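Local coordinates for protein lipase (Rhizopus chinensis, PDB 6A0W) that probably hydrolyses the ester bonds of triacylglycerols, as a fungal class 3 lipase of the alpha/beta-hydrolase clan, at residues Q239-W251 against I261-I275. Residues are numbered along the deposited sequence; the frame is centred on the assembly and turned at random.
Sequences QAFGYLHPGVESW and ICTSNIETKQCSNSI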
loop_
_atom_site.group_PDB
_atom_site.type_symbol
_atom_site.label_atom_id
_atom_site.label_comp_id
_atom_site.label_asym_id
_atom_site.label_seq_id
_atom_site.Cartn_x
_atom_site.Cartn_y
_atom_site.Cartn_z
ATOM N N GLN A 239 -12.018 -0.499 -12.746
ATOM C CA GLN A 239 -12.247 0.815 -13.340
ATOM C C GLN A 239 -13.688 1.037 -13.831
ATOM O O GLN A 239 -14.242 2.112 -13.642
ATOM C CB GLN A 239 -11.294 1.021 -14.513
ATOM C CG GLN A 239 -10.232 2.063 -14.298
ATOM C CD GLN A 239 -9.414 2.262 -15.551
ATOM O OE1 GLN A 239 -8.766 1.333 -16.019
ATOM N NE2 GLN A 239 -9.558 3.409 -16.160
ATOM N N ALA A 240 -14.285 0.035 -14.465
ATOM C CA ALA A 240 -15.645 0.181 -15.015
ATOM C C ALA A 240 -16.691 0.523 -13.958
ATOM O O ALA A 240 -17.694 1.131 -14.261
ATOM C CB ALA A 240 -16.052 -1.068 -15.786
ATOM N N PHE A 241 -16.384 0.287 -12.693
ATOM C CA PHE A 241 -17.264 0.708 -11.621
ATOM C C PHE A 241 -17.007 2.153 -11.170
ATOM O O PHE A 241 -17.746 2.694 -10.342
ATOM C CB PHE A 241 -17.093 -0.250 -10.460
ATOM C CG PHE A 241 -18.264 -0.306 -9.543
ATOM C CD1 PHE A 241 -18.333 0.544 -8.415
ATOM C CD2 PHE A 241 -19.269 -1.252 -9.747
ATOM C CE1 PHE A 241 -19.416 0.494 -7.532
ATOM C CE2 PHE A 241 -20.353 -1.301 -8.874
ATOM C CZ PHE A 241 -20.429 -0.432 -7.774
ATOM N N GLY A 242 -15.976 2.805 -11.712
ATOM C CA GLY A 242 -15.664 4.201 -11.339
ATOM C C GLY A 242 -14.351 4.430 -10.586
ATOM O O GLY A 242 -13.969 5.565 -10.304
ATOM N N TYR A 243 -13.644 3.355 -10.277
ATOM C CA TYR A 243 -12.435 3.421 -9.461
ATOM C C TYR A 243 -11.277 3.860 -10.361
ATOM O O TYR A 243 -11.251 3.553 -11.568
ATOM C CB TYR A 243 -12.153 2.038 -8.856
ATOM C CG TYR A 243 -13.001 1.683 -7.621
ATOM C CD1 TYR A 243 -14.292 1.158 -7.736
ATOM C CD2 TYR A 243 -12.555 1.976 -6.355
ATOM C CE1 TYR A 243 -15.056 0.867 -6.607
ATOM C CE2 TYR A 243 -13.302 1.670 -5.225
ATOM C CZ TYR A 243 -14.551 1.129 -5.353
ATOM O OH TYR A 243 -15.264 0.918 -4.203
ATOM N N LEU A 244 -10.300 4.530 -9.756
ATOM C CA LEU A 244 -9.111 4.983 -10.494
ATOM C C LEU A 244 -7.924 5.128 -9.566
ATOM O O LEU A 244 -8.088 5.642 -8.474
ATOM C CB LEU A 244 -9.376 6.316 -11.183
ATOM C CG LEU A 244 -8.322 6.810 -12.175
ATOM C CD1 LEU A 244 -8.287 5.898 -13.393
ATOM C CD2 LEU A 244 -8.681 8.243 -12.585
ATOM N N HIS A 245 -6.768 4.555 -9.945
ATOM C CA HIS A 245 -5.527 4.743 -9.174
ATOM C C HIS A 245 -4.883 6.118 -9.472
ATOM O O HIS A 245 -4.391 6.351 -10.575
ATOM C CB HIS A 245 -4.470 3.696 -9.557
ATOM C CG HIS A 245 -4.702 2.314 -9.029
ATOM N ND1 HIS A 245 -4.647 2.015 -7.677
ATOM C CD2 HIS A 245 -4.707 1.125 -9.674
ATOM C CE1 HIS A 245 -4.708 0.704 -7.519
ATOM N NE2 HIS A 245 -4.719 0.138 -8.715
ATOM N N PRO A 246 -4.625 6.899 -8.432
ATOM C CA PRO A 246 -3.574 7.884 -8.455
ATOM C C PRO A 246 -2.241 7.273 -8.075
ATOM O O PRO A 246 -2.164 6.084 -7.812
ATOM C CB PRO A 246 -4.029 8.852 -7.373
ATOM C CG PRO A 246 -4.643 7.941 -6.365
ATOM C CD PRO A 246 -5.269 6.821 -7.109
ATOM N N GLY A 247 -1.211 8.089 -7.984
ATOM C CA GLY A 247 0.099 7.603 -7.606
ATOM C C GLY A 247 0.904 7.119 -8.809
ATOM O O GLY A 247 0.446 7.090 -9.954
ATOM N N VAL A 248 2.159 6.862 -8.531
ATOM C CA VAL A 248 3.129 6.454 -9.516
ATOM C C VAL A 248 3.408 4.940 -9.361
ATOM O O VAL A 248 3.850 4.456 -8.298
ATOM C CB VAL A 248 4.422 7.253 -9.284
ATOM C CG1 VAL A 248 5.545 6.716 -10.188
ATOM C CG2 VAL A 248 4.160 8.754 -9.495
ATOM N N GLU A 249 3.061 4.188 -10.400
ATOM C CA GLU A 249 3.256 2.725 -10.414
ATOM C C GLU A 249 4.724 2.325 -10.667
ATOM O O GLU A 249 5.323 2.781 -11.652
ATOM C CB GLU A 249 2.367 2.128 -11.518
ATOM C CG GLU A 249 2.395 0.603 -11.531
ATOM C CD GLU A 249 1.501 -0.041 -12.561
ATOM O OE1 GLU A 249 0.662 0.645 -13.206
ATOM O OE2 GLU A 249 1.586 -1.290 -12.620
ATOM N N SER A 250 5.300 1.552 -9.742
ATOM C CA SER A 250 6.561 0.881 -9.940
ATOM C C SER A 250 6.300 -0.618 -10.091
ATOM O O SER A 250 5.752 -1.249 -9.182
ATOM C CB SER A 250 7.510 1.166 -8.779
ATOM O OG SER A 250 6.874 1.086 -7.513
ATOM N N TRP A 251 6.508 -1.145 -11.300
ATOM C CA TRP A 251 6.074 -2.502 -11.672
ATOM C C TRP A 251 7.279 -3.440 -11.735
ATOM O O TRP A 251 8.157 -3.241 -12.569
ATOM C CB TRP A 251 5.384 -2.475 -13.020
ATOM C CG TRP A 251 4.850 -3.786 -13.469
ATOM C CD1 TRP A 251 4.396 -4.795 -12.694
ATOM C CD2 TRP A 251 4.665 -4.205 -14.821
ATOM N NE1 TRP A 251 3.857 -5.789 -13.475
ATOM C CE2 TRP A 251 4.019 -5.448 -14.790
ATOM C CE3 TRP A 251 4.960 -3.637 -16.051
ATOM C CZ2 TRP A 251 3.727 -6.161 -15.937
ATOM C CZ3 TRP A 251 4.597 -4.313 -17.198
ATOM C CH2 TRP A 251 3.985 -5.564 -17.134
ATOM N N ILE A 261 9.155 2.035 -13.893
ATOM C CA ILE A 261 8.349 3.133 -13.383
ATOM C C ILE A 261 7.538 3.819 -14.469
ATOM O O ILE A 261 8.062 4.409 -15.421
ATOM C CB ILE A 261 9.202 4.136 -12.593
ATOM C CG1 ILE A 261 9.979 3.408 -11.532
ATOM C CG2 ILE A 261 8.355 5.275 -11.992
ATOM C CD1 ILE A 261 10.865 4.301 -10.671
ATOM N N CYS A 262 6.223 3.724 -14.351
ATOM C CA CYS A 262 5.350 4.544 -15.152
ATOM C C CYS A 262 5.145 5.855 -14.393
ATOM O O CYS A 262 4.379 5.900 -13.431
ATOM C CB CYS A 262 4.026 3.835 -15.446
ATOM S SG CYS A 262 4.137 2.469 -16.651
ATOM N N THR A 263 5.831 6.912 -14.835
ATOM C CA THR A 263 6.010 8.122 -14.042
ATOM C C THR A 263 4.739 8.977 -13.938
ATOM O O THR A 263 4.687 9.897 -13.150
ATOM C CB THR A 263 7.101 9.037 -14.648
ATOM O OG1 THR A 263 6.785 9.241 -16.032
ATOM C CG2 THR A 263 8.466 8.407 -14.484
ATOM N N SER A 264 3.763 8.733 -14.787
ATOM C CA SER A 264 2.496 9.440 -14.714
ATOM C C SER A 264 1.776 9.179 -13.384
ATOM O O SER A 264 1.897 8.089 -12.832
ATOM C CB SER A 264 1.628 8.962 -15.893
ATOM O OG SER A 264 0.228 9.232 -15.716
ATOM N N ASN A 265 0.935 10.111 -12.934
ATOM C CA ASN A 265 0.290 9.998 -11.619
ATOM C C ASN A 265 -1.185 9.516 -11.685
ATOM O O ASN A 265 -1.944 9.626 -10.718
ATOM C CB ASN A 265 0.421 11.310 -10.836
ATOM C CG ASN A 265 -0.288 12.487 -11.518
ATOM O OD1 ASN A 265 -0.913 12.343 -12.581
ATOM N ND2 ASN A 265 -0.204 13.647 -10.891
ATOM N N ILE A 266 -1.580 9.052 -12.864
ATOM C CA ILE A 266 -2.844 8.385 -13.102
ATOM C C ILE A 266 -2.525 7.112 -13.838
ATOM O O ILE A 266 -1.618 7.073 -14.677
ATOM C CB ILE A 266 -3.793 9.229 -13.956
ATOM C CG1 ILE A 266 -4.236 10.459 -13.169
ATOM C CG2 ILE A 266 -5.031 8.431 -14.388
ATOM C CD1 ILE A 266 -5.180 10.180 -12.026
ATOM N N GLU A 267 -3.160 6.021 -13.431
ATOM C CA GLU A 267 -2.741 4.729 -13.941
ATOM C C GLU A 267 -2.702 4.712 -15.469
ATOM O O GLU A 267 -3.629 5.172 -16.112
ATOM C CB GLU A 267 -3.645 3.607 -13.442
ATOM C CG GLU A 267 -5.138 3.734 -13.691
ATOM C CD GLU A 267 -5.887 2.568 -13.056
ATOM O OE1 GLU A 267 -5.695 1.457 -13.556
ATOM O OE2 GLU A 267 -6.730 2.785 -12.158
ATOM N N THR A 268 -1.759 3.956 -16.014
ATOM C CA THR A 268 -1.535 3.880 -17.482
ATOM C C THR A 268 -1.678 2.449 -17.980
ATOM O O THR A 268 -1.785 1.496 -17.197
ATOM C CB THR A 268 -0.071 4.274 -17.836
ATOM O OG1 THR A 268 0.839 3.283 -17.319
ATOM C CG2 THR A 268 0.294 5.647 -17.205
ATOM N N LYS A 269 -1.590 2.309 -19.292
ATOM C CA LYS A 269 -1.697 1.021 -19.961
ATOM C C LYS A 269 -0.359 0.337 -20.047
ATOM O O LYS A 269 -0.291 -0.852 -20.337
ATOM C CB LYS A 269 -2.270 1.210 -21.373
ATOM C CG LYS A 269 -3.729 1.642 -21.400
ATOM C CD LYS A 269 -4.558 0.691 -22.265
ATOM C CE LYS A 269 -6.061 0.851 -22.068
ATOM N NZ LYS A 269 -6.547 0.127 -20.859
ATOM N N GLN A 270 0.702 1.037 -19.666
ATOM C CA GLN A 270 2.041 0.572 -19.974
ATOM C C GLN A 270 2.716 -0.244 -18.892
ATOM O O GLN A 270 3.702 -0.897 -19.185
ATOM C CB GLN A 270 2.960 1.715 -20.411
ATOM C CG GLN A 270 2.402 2.577 -21.556
ATOM C CD GLN A 270 1.972 3.932 -21.040
ATOM O OE1 GLN A 270 2.715 4.573 -20.281
ATOM N NE2 GLN A 270 0.735 4.322 -21.336
ATOM N N CYS A 271 2.245 -0.188 -17.648
ATOM C CA CYS A 271 2.858 -1.001 -16.604
ATOM C C CYS A 271 1.990 -2.243 -16.375
ATOM O O CYS A 271 1.532 -2.866 -17.360
ATOM C CB CYS A 271 3.208 -0.157 -15.369
ATOM S SG CYS A 271 4.723 0.861 -15.529
ATOM N N SER A 272 1.613 -2.557 -15.140
ATOM C CA SER A 272 0.943 -3.850 -14.884
ATOM C C SER A 272 -0.421 -4.026 -15.560
ATOM O O SER A 272 -0.874 -5.148 -15.728
ATOM C CB SER A 272 0.831 -4.141 -13.360
ATOM O OG SER A 272 -0.137 -3.270 -12.795
ATOM N N ASN A 273 -1.105 -2.948 -15.914
ATOM C CA ASN A 273 -2.372 -3.090 -16.633
ATOM C C ASN A 273 -2.183 -3.768 -17.986
ATOM O O ASN A 273 -3.148 -4.289 -18.542
ATOM C CB ASN A 273 -3.069 -1.744 -16.838
ATOM C CG ASN A 273 -3.602 -1.183 -15.539
ATOM O OD1 ASN A 273 -3.933 -1.939 -14.630
ATOM N ND2 ASN A 273 -3.699 0.135 -15.448
ATOM N N SER A 274 -0.946 -3.807 -18.465
ATOM C CA SER A 274 -0.604 -4.503 -19.725
ATOM C C SER A 274 -0.684 -6.023 -19.628
ATOM O O SER A 274 -0.725 -6.643 -20.665
ATOM C CB SER A 274 0.804 -4.101 -20.230
ATOM O OG SER A 274 1.841 -4.648 -19.450
ATOM N N ILE A 275 -0.694 -6.630 -18.432
ATOM C CA ILE A 275 -0.864 -8.086 -18.324
ATOM C C ILE A 275 -2.310 -8.579 -18.031
ATOM O O ILE A 275 -2.580 -9.780 -18.005
ATOM C CB ILE A 275 0.152 -8.752 -17.360
ATOM C CG1 ILE A 275 0.085 -8.200 -15.921
ATOM C CG2 ILE A 275 1.569 -8.600 -17.892
ATOM C CD1 ILE A 275 -1.097 -8.696 -15.129
HETATM O O HOH W 1 -0.171 -0.117 -15.623
HETATM O O HOH W 2 1.745 5.263 -12.844
HETATM O O HOH W 3 0.446 3.267 -14.330
#
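E249 stretches out fully, with CG anti to the backbone N (chi1 -175°) and chi2 extended as well, and this carries its carboxylate to C271 and the start of the 3-10 turn at S272. There OE2 takes two bonds from S272, from opposite faces of the carboxylate plane. S272 OG donates on the syn side at 2.6 Å from E249 OE2, and S272 N donates from above the plane at 2.8 Å. E249 OE1 receives two waters, which link it to the backbone of T268 and N273. The buried carboxylate is thus gripped at both oxygens. The W251 side chain swings opposite its own amide, which lays the indole flat against C271 and S272. S272 CB sits 3.6 Å from the centroid of the W251 five-membered ring in a CH-pi contact. I275 CG2 meets the edge of the ring, and W251 NE1 bonds to K229 O.

At the other end of the contact, E267 sets its carboxylate beside H245. E267 OE2 accepts a nearly straight bond from H245 N (2.8 Å, 174°) on the anti side, tilted 24° out of the carboxylate plane. It also forms a salt bridge with R206. E267 N returns a bond to H245 O at 3.1 Å. The C262-C271 disulfide ties the loop back to the strand. This is a beta hairpin, 248-252 and 258-262, extended by a disulfide-closed loop, near one end of the central mixed sheet of an alpha/beta-hydrolase fold.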